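Local coordinates for protein copper-containing nitrite reductase (Thermus scotoductus, PDB 6HBE) that probably reduces nitrite to nitric oxide in denitrification, using electrons passed between its copper centres as a homotrimeric three-domain copper nitrite reductase, at residues 50-60 with 129-139; 105-113 with 226-234. One frame throughout, in Å; residues are numbered along the deposited sequence.

Contact 1 (50-60 with 129-139). With CU (copper (II) ion), chain N.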
loop_
_atom_site.group_PDB
_atom_site.type_symbol
_atom_site.label_atom_id
_atom_site.label_comp_id
_atom_site.label_asym_id
_atom_site.label_seq_id
_atom_site.Cartn_x
_atom_site.Cartn_y
_atom_site.Cartn_z
ATOM N N SER C 50 8.871 -18.601 -13.901
ATOM C CA SER C 50 8.482 -17.231 -13.488
ATOM C C SER C 50 9.438 -16.759 -12.365
ATOM O O SER C 50 9.400 -17.326 -11.279
ATOM C CB SER C 50 7.041 -17.195 -12.992
ATOM O OG SER C 50 6.669 -15.855 -12.647
ATOM N N PRO C 51 10.300 -15.774 -12.610
ATOM C CA PRO C 51 10.384 -15.012 -13.869
ATOM C C PRO C 51 10.883 -15.820 -15.058
ATOM O O PRO C 51 11.552 -16.866 -14.894
ATOM C CB PRO C 51 11.390 -13.911 -13.554
ATOM C CG PRO C 51 12.129 -14.354 -12.337
ATOM C CD PRO C 51 11.163 -15.209 -11.562
ATOM N N GLY C 52 10.546 -15.338 -16.252
ATOM C CA GLY C 52 10.887 -16.027 -17.484
ATOM C C GLY C 52 12.367 -15.932 -17.890
ATOM O O GLY C 52 13.188 -15.418 -17.124
ATOM N N PRO C 53 12.709 -16.428 -19.086
ATOM C CA PRO C 53 14.068 -16.358 -19.613
ATOM C C PRO C 53 14.661 -14.967 -19.541
ATOM O O PRO C 53 13.988 -14.017 -19.887
ATOM C CB PRO C 53 13.882 -16.778 -21.092
ATOM C CG PRO C 53 12.754 -17.737 -21.015
ATOM C CD PRO C 53 11.800 -17.052 -20.069
ATOM N N MET C 54 15.886 -14.858 -19.069
ATOM C CA MET C 54 16.594 -13.582 -18.999
ATOM C C MET C 54 17.347 -13.366 -20.288
ATOM O O MET C 54 18.121 -14.249 -20.689
ATOM C CB MET C 54 17.577 -13.573 -17.806
ATOM C CG MET C 54 18.347 -12.258 -17.672
ATOM S SD MET C 54 19.550 -12.240 -16.308
ATOM C CE MET C 54 20.899 -13.184 -17.025
ATOM N N LEU C 55 17.159 -12.193 -20.915
ATOM C CA LEU C 55 17.811 -11.826 -22.177
ATOM C C LEU C 55 18.848 -10.765 -21.933
ATOM O O LEU C 55 18.576 -9.796 -21.223
ATOM C CB LEU C 55 16.768 -11.299 -23.178
ATOM C CG LEU C 55 15.393 -11.970 -23.176
ATOM C CD1 LEU C 55 14.464 -11.314 -24.214
ATOM C CD2 LEU C 55 15.468 -13.474 -23.392
ATOM N N VAL C 56 20.058 -10.937 -22.477
ATOM C CA VAL C 56 21.125 -9.951 -22.327
ATOM C C VAL C 56 21.710 -9.636 -23.702
ATOM O O VAL C 56 22.119 -10.551 -24.426
ATOM C CB VAL C 56 22.262 -10.470 -21.411
ATOM C CG1 VAL C 56 23.379 -9.437 -21.294
ATOM C CG2 VAL C 56 21.716 -10.833 -20.037
ATOM N N VAL C 57 21.751 -8.351 -24.039
ATOM C CA VAL C 57 22.322 -7.856 -25.285
ATOM C C VAL C 57 23.208 -6.666 -25.000
ATOM O O VAL C 57 23.290 -6.197 -23.850
ATOM C CB VAL C 57 21.233 -7.490 -26.330
ATOM C CG1 VAL C 57 20.257 -8.651 -26.516
ATOM C CG2 VAL C 57 20.488 -6.205 -25.948
ATOM N N GLU C 58 23.905 -6.206 -26.043
ATOM C CA GLU C 58 24.732 -5.004 -25.981
ATOM C C GLU C 58 23.997 -3.829 -26.617
ATOM O O GLU C 58 23.188 -4.031 -27.535
ATOM C CB GLU C 58 26.082 -5.218 -26.709
ATOM C CG GLU C 58 26.899 -6.414 -26.208
ATOM C CD GLU C 58 27.445 -6.273 -24.780
ATOM O OE1 GLU C 58 27.295 -7.217 -23.963
ATOM O OE2 GLU C 58 28.048 -5.233 -24.451
ATOM N N GLU C 59 24.293 -2.616 -26.130
ATOM C CA GLU C 59 23.780 -1.368 -26.696
ATOM C C GLU C 59 24.092 -1.270 -28.209
ATOM O O GLU C 59 25.237 -1.495 -28.639
ATOM C CB GLU C 59 24.346 -0.157 -25.967
ATOM C CG GLU C 59 23.830 1.200 -26.485
ATOM C CD GLU C 59 24.366 2.405 -25.735
ATOM O OE1 GLU C 59 25.110 2.245 -24.742
ATOM O OE2 GLU C 59 24.045 3.536 -26.153
ATOM N N GLY C 60 23.073 -0.948 -28.995
ATOM C CA GLY C 60 23.206 -0.905 -30.460
ATOM C C GLY C 60 22.919 -2.217 -31.185
ATOM O O GLY C 60 22.824 -2.207 -32.408
ATOM N N GLY C 129 2.173 -14.231 -13.405
ATOM C CA GLY C 129 3.528 -14.796 -13.518
ATOM C C GLY C 129 4.298 -14.469 -14.785
ATOM O O GLY C 129 5.496 -14.805 -14.863
ATOM N N GLN C 130 3.638 -13.856 -15.778
ATOM C CA GLN C 130 4.220 -13.667 -17.106
ATOM C C GLN C 130 5.064 -12.409 -17.201
ATOM O O GLN C 130 4.607 -11.357 -17.684
ATOM C CB GLN C 130 3.140 -13.672 -18.212
ATOM C CG GLN C 130 2.815 -15.032 -18.792
ATOM C CD GLN C 130 1.704 -15.038 -19.873
ATOM O OE1 GLN C 130 0.670 -14.301 -19.836
ATOM N NE2 GLN C 130 1.905 -15.921 -20.844
ATOM N N PHE C 131 6.301 -12.508 -16.716
ATOM C CA PHE C 131 7.248 -11.382 -16.761
ATOM C C PHE C 131 8.690 -11.869 -16.742
ATOM O O PHE C 131 8.931 -13.019 -16.371
ATOM C CB PHE C 131 7.023 -10.415 -15.568
ATOM C CG PHE C 131 6.819 -11.115 -14.257
ATOM C CD1 PHE C 131 7.888 -11.696 -13.578
ATOM C CD2 PHE C 131 5.559 -11.226 -13.717
ATOM C CE1 PHE C 131 7.692 -12.374 -12.382
ATOM C CE2 PHE C 131 5.355 -11.889 -12.522
ATOM C CZ PHE C 131 6.434 -12.472 -11.850
ATOM N N GLY C 132 9.618 -10.993 -17.151
ATOM C CA GLY C 132 11.054 -11.244 -17.078
ATOM C C GLY C 132 11.890 -9.999 -17.323
ATOM O O GLY C 132 11.348 -8.884 -17.376
ATOM N N MET C 133 13.206 -10.183 -17.452
ATOM C CA MET C 133 14.189 -9.102 -17.638
ATOM C C MET C 133 14.927 -9.174 -18.983
ATOM O O MET C 133 15.348 -10.260 -19.411
ATOM C CB MET C 133 15.239 -9.175 -16.492
ATOM C CG MET C 133 16.426 -8.193 -16.533
ATOM S SD MET C 133 17.730 -8.509 -15.284
ATOM C CE MET C 133 16.845 -8.302 -13.722
ATOM N N ILE C 134 15.152 -8.003 -19.597
ATOM C CA ILE C 134 16.107 -7.840 -20.694
ATOM C C ILE C 134 17.070 -6.740 -20.299
ATOM O O ILE C 134 16.638 -5.641 -19.900
ATOM C CB ILE C 134 15.486 -7.594 -22.114
ATOM C CG1 ILE C 134 16.599 -7.283 -23.155
ATOM C CG2 ILE C 134 14.477 -6.464 -22.121
ATOM C CD1 ILE C 134 16.147 -7.383 -24.595
ATOM N N VAL C 135 18.364 -7.071 -20.353
ATOM C CA VAL C 135 19.459 -6.167 -20.055
ATOM C C VAL C 135 20.147 -5.712 -21.342
ATOM O O VAL C 135 20.477 -6.554 -22.209
ATOM C CB VAL C 135 20.545 -6.837 -19.169
ATOM C CG1 VAL C 135 21.685 -5.879 -18.870
ATOM C CG2 VAL C 135 19.938 -7.356 -17.865
ATOM N N VAL C 136 20.383 -4.410 -21.422
ATOM C CA VAL C 136 21.140 -3.748 -22.498
ATOM C C VAL C 136 22.400 -3.138 -21.902
ATOM O O VAL C 136 22.364 -2.101 -21.251
ATOM C CB VAL C 136 20.293 -2.671 -23.234
ATOM C CG1 VAL C 136 21.072 -2.054 -24.398
ATOM C CG2 VAL C 136 18.995 -3.258 -23.750
ATOM N N GLU C 137 23.534 -3.810 -22.106
ATOM C CA GLU C 137 24.813 -3.371 -21.522
ATOM C C GLU C 137 25.331 -2.140 -22.255
ATOM O O GLU C 137 25.457 -2.195 -23.483
ATOM C CB GLU C 137 25.909 -4.434 -21.717
ATOM C CG GLU C 137 26.172 -5.367 -20.579
ATOM C CD GLU C 137 26.438 -4.726 -19.204
ATOM O OE1 GLU C 137 25.772 -5.194 -18.304
ATOM O OE2 GLU C 137 27.312 -3.857 -18.983
ATOM N N PRO C 138 25.686 -1.064 -21.520
ATOM C CA PRO C 138 26.103 0.174 -22.173
ATOM C C PRO C 138 27.485 0.096 -22.817
ATOM O O PRO C 138 28.348 -0.660 -22.354
ATOM C CB PRO C 138 26.156 1.178 -21.028
ATOM C CG PRO C 138 26.445 0.351 -19.814
ATOM C CD PRO C 138 25.713 -0.937 -20.045
ATOM N N LYS C 139 27.684 0.906 -23.856
ATOM C CA LYS C 139 28.995 1.072 -24.447
ATOM C C LYS C 139 29.877 1.839 -23.474
ATOM O O LYS C 139 31.014 1.478 -23.293
ATOM C CB LYS C 139 28.929 1.827 -25.782
ATOM C CG LYS C 139 28.173 1.087 -26.881
ATOM C CD LYS C 139 28.930 1.065 -28.213
ATOM C CE LYS C 139 28.124 0.354 -29.296
ATOM N NZ LYS C 139 27.004 1.193 -29.817
HETATM CU CU CU N . -0.685 -13.791 -21.262
HETATM O O HOH W 1 14.086 -12.843 -16.715
HETATM O O HOH W 2 27.984 -2.639 -24.737
#

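Contact 2 (105-113 with 226-234)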
loop_
_atom_site.group_PDB
_atom_site.type_symbol
_atom_site.label_atom_id
_atom_site.label_comp_id
_atom_site.label_asym_id
_atom_site.label_seq_id
_atom_site.Cartn_x
_atom_site.Cartn_y
_atom_site.Cartn_z
ATOM N N ALA C 105 18.327 -1.912 -29.866
ATOM C CA ALA C 105 18.476 -1.532 -28.457
ATOM C C ALA C 105 19.232 -0.225 -28.337
ATOM O O ALA C 105 20.445 -0.211 -28.137
ATOM C CB ALA C 105 19.179 -2.648 -27.682
ATOM N N ASP C 106 18.499 0.879 -28.447
ATOM C CA ASP C 106 19.077 2.235 -28.458
ATOM C C ASP C 106 19.390 2.817 -27.084
ATOM O O ASP C 106 20.066 3.828 -27.002
ATOM C CB ASP C 106 18.114 3.219 -29.170
ATOM C CG ASP C 106 17.868 2.868 -30.642
ATOM O OD1 ASP C 106 18.651 2.099 -31.224
ATOM O OD2 ASP C 106 16.883 3.374 -31.216
ATOM N N PHE C 107 18.861 2.220 -26.017
ATOM C CA PHE C 107 18.995 2.766 -24.667
ATOM C C PHE C 107 19.564 1.713 -23.698
ATOM O O PHE C 107 18.959 0.626 -23.535
ATOM C CB PHE C 107 17.618 3.236 -24.150
ATOM C CG PHE C 107 17.097 4.482 -24.826
ATOM C CD1 PHE C 107 16.360 4.388 -26.005
ATOM C CD2 PHE C 107 17.352 5.740 -24.301
ATOM C CE1 PHE C 107 15.873 5.526 -26.631
ATOM C CE2 PHE C 107 16.859 6.897 -24.919
ATOM C CZ PHE C 107 16.113 6.782 -26.083
ATOM N N PRO C 108 20.677 2.034 -23.026
ATOM C CA PRO C 108 21.263 1.075 -22.068
ATOM C C PRO C 108 20.458 0.980 -20.768
ATOM O O PRO C 108 19.862 1.987 -20.350
ATOM C CB PRO C 108 22.662 1.635 -21.826
ATOM C CG PRO C 108 22.571 3.066 -22.124
ATOM C CD PRO C 108 21.501 3.246 -23.156
ATOM N N GLY C 109 20.436 -0.210 -20.152
ATOM C CA GLY C 109 19.836 -0.410 -18.825
ATOM C C GLY C 109 19.191 -1.761 -18.563
ATOM O O GLY C 109 19.463 -2.736 -19.271
ATOM N N VAL C 110 18.311 -1.797 -17.553
ATOM C CA VAL C 110 17.618 -3.011 -17.103
ATOM C C VAL C 110 16.121 -2.791 -17.323
ATOM O O VAL C 110 15.526 -1.879 -16.702
ATOM C CB VAL C 110 17.920 -3.296 -15.613
ATOM C CG1 VAL C 110 17.124 -4.519 -15.121
ATOM C CG2 VAL C 110 19.422 -3.534 -15.409
ATOM N N PHE C 111 15.523 -3.612 -18.198
ATOM C CA PHE C 111 14.154 -3.428 -18.685
ATOM C C PHE C 111 13.258 -4.621 -18.369
ATOM O O PHE C 111 13.673 -5.779 -18.479
ATOM C CB PHE C 111 14.152 -3.167 -20.186
ATOM C CG PHE C 111 14.909 -1.929 -20.571
ATOM C CD1 PHE C 111 14.307 -0.668 -20.457
ATOM C CD2 PHE C 111 16.219 -2.011 -20.996
ATOM C CE1 PHE C 111 15.006 0.486 -20.766
ATOM C CE2 PHE C 111 16.946 -0.854 -21.309
ATOM C CZ PHE C 111 16.341 0.392 -21.198
ATOM N N MET C 112 12.005 -4.339 -18.022
ATOM C CA MET C 112 10.975 -5.385 -17.884
ATOM C C MET C 112 10.439 -5.822 -19.257
ATOM O O MET C 112 10.333 -5.002 -20.188
ATOM C CB MET C 112 9.798 -4.852 -17.046
ATOM C CG MET C 112 8.757 -5.881 -16.549
ATOM S SD MET C 112 7.597 -5.056 -15.417
ATOM C CE MET C 112 6.341 -6.295 -15.139
ATOM N N TYR C 113 10.048 -7.097 -19.365
ATOM C CA TYR C 113 9.131 -7.548 -20.421
ATOM C C TYR C 113 8.017 -8.327 -19.735
ATOM O O TYR C 113 8.215 -8.819 -18.620
ATOM C CB TYR C 113 9.852 -8.369 -21.548
ATOM C CG TYR C 113 10.306 -9.771 -21.170
ATOM C CD1 TYR C 113 9.379 -10.830 -21.113
ATOM C CD2 TYR C 113 11.644 -10.057 -20.888
ATOM C CE1 TYR C 113 9.773 -12.109 -20.786
ATOM C CE2 TYR C 113 12.039 -11.355 -20.547
ATOM C CZ TYR C 113 11.094 -12.368 -20.492
ATOM O OH TYR C 113 11.405 -13.663 -20.132
ATOM N N TYR C 226 22.814 3.287 -10.524
ATOM C CA TYR C 226 22.368 3.915 -11.758
ATOM C C TYR C 226 20.881 3.651 -11.950
ATOM O O TYR C 226 20.479 2.507 -12.182
ATOM C CB TYR C 226 23.194 3.378 -12.934
ATOM C CG TYR C 226 24.685 3.449 -12.670
ATOM C CD1 TYR C 226 25.356 2.394 -12.044
ATOM C CD2 TYR C 226 25.427 4.575 -13.032
ATOM C CE1 TYR C 226 26.727 2.467 -11.780
ATOM C CE2 TYR C 226 26.789 4.653 -12.777
ATOM C CZ TYR C 226 27.440 3.609 -12.162
ATOM O OH TYR C 226 28.793 3.680 -11.905
ATOM N N TYR C 227 20.065 4.691 -11.846
ATOM C CA TYR C 227 18.611 4.554 -12.024
ATOM C C TYR C 227 18.277 4.156 -13.480
ATOM O O TYR C 227 18.819 4.746 -14.433
ATOM C CB TYR C 227 17.867 5.809 -11.589
ATOM C CG TYR C 227 16.320 5.737 -11.612
ATOM C CD1 TYR C 227 15.612 4.780 -10.874
ATOM C CD2 TYR C 227 15.575 6.654 -12.349
ATOM C CE1 TYR C 227 14.211 4.739 -10.894
ATOM C CE2 TYR C 227 14.180 6.639 -12.369
ATOM C CZ TYR C 227 13.492 5.683 -11.639
ATOM O OH TYR C 227 12.093 5.692 -11.713
ATOM N N GLN C 228 17.448 3.117 -13.601
ATOM C CA GLN C 228 17.108 2.406 -14.852
ATOM C C GLN C 228 18.272 1.600 -15.451
ATOM O O GLN C 228 18.135 1.046 -16.542
ATOM C CB GLN C 228 16.551 3.367 -15.907
ATOM C CG GLN C 228 15.401 4.241 -15.374
ATOM C CD GLN C 228 14.062 3.506 -15.381
ATOM O OE1 GLN C 228 13.738 2.812 -16.342
ATOM N NE2 GLN C 228 13.263 3.710 -14.345
ATOM N N GLY C 229 19.394 1.519 -14.750
ATOM C CA GLY C 229 20.640 0.982 -15.336
ATOM C C GLY C 229 21.381 1.888 -16.334
ATOM O O GLY C 229 22.384 1.444 -16.935
ATOM N N ASN C 230 20.922 3.123 -16.521
ATOM C CA ASN C 230 21.595 4.070 -17.420
ATOM C C ASN C 230 22.782 4.735 -16.720
ATOM O O ASN C 230 22.592 5.410 -15.701
ATOM C CB ASN C 230 20.616 5.141 -17.933
ATOM C CG ASN C 230 21.188 5.971 -19.082
ATOM O OD1 ASN C 230 22.235 6.593 -18.934
ATOM N ND2 ASN C 230 20.494 5.991 -20.218
ATOM N N PRO C 231 24.005 4.614 -17.295
ATOM C CA PRO C 231 25.184 5.207 -16.626
ATOM C C PRO C 231 25.112 6.674 -16.246
ATOM O O PRO C 231 25.802 7.064 -15.319
ATOM C CB PRO C 231 26.322 5.008 -17.637
ATOM C CG PRO C 231 25.905 3.848 -18.448
ATOM C CD PRO C 231 24.395 3.919 -18.543
ATOM N N LYS C 232 24.302 7.481 -16.936
ATOM C CA LYS C 232 24.166 8.906 -16.624
ATOM C C LYS C 232 23.432 9.221 -15.314
ATOM O O LYS C 232 23.623 10.289 -14.733
ATOM C CB LYS C 232 23.405 9.655 -17.726
ATOM C CG LYS C 232 23.959 9.547 -19.139
ATOM C CD LYS C 232 25.402 9.970 -19.251
ATOM C CE LYS C 232 25.861 9.803 -20.689
ATOM N NZ LYS C 232 27.323 10.048 -20.798
ATOM N N ASN C 233 22.587 8.307 -14.858
ATOM C CA ASN C 233 21.714 8.551 -13.706
ATOM C C ASN C 233 22.351 8.070 -12.370
ATOM O O ASN C 233 21.778 7.212 -11.651
ATOM C CB ASN C 233 20.367 7.846 -13.927
ATOM C CG ASN C 233 19.612 8.323 -15.165
ATOM O OD1 ASN C 233 19.700 9.474 -15.584
ATOM N ND2 ASN C 233 18.818 7.437 -15.731
ATOM N N LEU C 234 23.503 8.657 -12.027
ATOM C CA LEU C 234 24.329 8.215 -10.894
ATOM C C LEU C 234 23.871 8.754 -9.524
ATOM O O LEU C 234 23.605 9.935 -9.378
ATOM C CB LEU C 234 25.798 8.624 -11.112
ATOM C CG LEU C 234 26.821 8.327 -9.994
ATOM C CD1 LEU C 234 26.990 6.829 -9.793
ATOM C CD2 LEU C 234 28.163 8.969 -10.328
HETATM O O HOH W 3 18.330 4.152 -20.754
#

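Contact 1 (50-60 with 129-139)
At the copper end, OG of Ser50 donates to O of Gly129 at 2.7 Å, in the carbonyl plane and on a lone pair. That same oxygen lies over the centre of the Phe131 ring, 3.6 Å above its plane. Phe131 reaches this place because its CG stands between backbone N and carbonyl carbon (chi1 44°).

Strands 55-58 and 131-137 then run parallel: direct backbone bonds, such as the nearly straight one from Val57 N to Val135 O, extend from Leu55 to Glu59, with one more at Gly52. Between the two runs, water 1 takes the place of a direct bond between Gly52 O and Met133 N. Leu55, Val57, Ile134 and Val136 share one face, where CG2 of Val57 meets CG2 of Val136 obliquely at 4.0 Å.

Glu59 is stretched out (chi1 -179°), carrying OE1 to the backbone N of Lys139, 3.0 Å away; the N-H arrives on the anti side, 30° out of the carboxylate plane. Glu58 and Glu137 point the same way, their OE2 atoms 5.7 Å apart; Glu137 OE1 is hydrogen-bonded to Tyr203 OH, which may ease the repulsion. Gln130 points away from segment 50-60; with His75, Cys115 and His125 it binds the type 1 copper, its OE1 (2.0 Å) standing where methionine often does. Its NE2 bonds to Ser45 O. These two partners, beside the Ser50-Gly129 bond, probably fix the amide's orientation.

Contact 2 (105-113 with 226-234)
Gly109 and Gly229 bring their backbones within 3.8 Å, CA to CA, where the start of strand 109-114 meets the turns that follow strand 222-227. The touching parts run 140° apart and share one direct hydrogen bond, from Val110 N to Gln228 O (3.0 Å), with the donor 37° out of the carbonyl plane. Gln228 O also lies 3.2 Å from Gly109 CA, a CA-H...O contact leaving no room for a side chain there. A type II turn from Tyr226 and a type I' turn from Tyr227 overlap to present this carbonyl.

Asn230 swings CG anti to its own N (chi1 -168°), which sets the amide beside Pro108. Its OD1 takes the N-H of Lys232 on a lone pair, closing an Asx turn; its ND2 gives to water 3, which in turn donates to Pro108 O at 2.7 Å. The side chains of Pro108 and Pro231 cross at about a right angle, CG of Pro108 to CD of Pro231 4.1 Å.

Gln228 turns its amide to Gln239 and Thr240 of the second subunit. The contact thus joins the first two cupredoxin domains at a subunit interface: strand 109-114 pairs with 131-137, Val110 packs on strand 199-208, and strand 222-227 lies between 248-254 and 234-238.

Contacts 1 and 2 have centres 11 Å apart and meet in one sheet, where strand 131-137 lies between 55-58 and 109-114. Tyr113 OH, from contact 2, is 2.6 Å from Pro53 O of contact 1, a probable hydrogen bond, and Gly60 N probably bonds to Ala105 O at 2.9 Å. Contact 1 supplies a ligand of the type 1 copper through Gln130. Strand 109-114 ends at His114, next to Cys115; the two bind different coppers. The side chain of Phe131 is about 4 Å from that of His114, and that of Gln228 about 7 Å from that of His80, both ligands of the second copper.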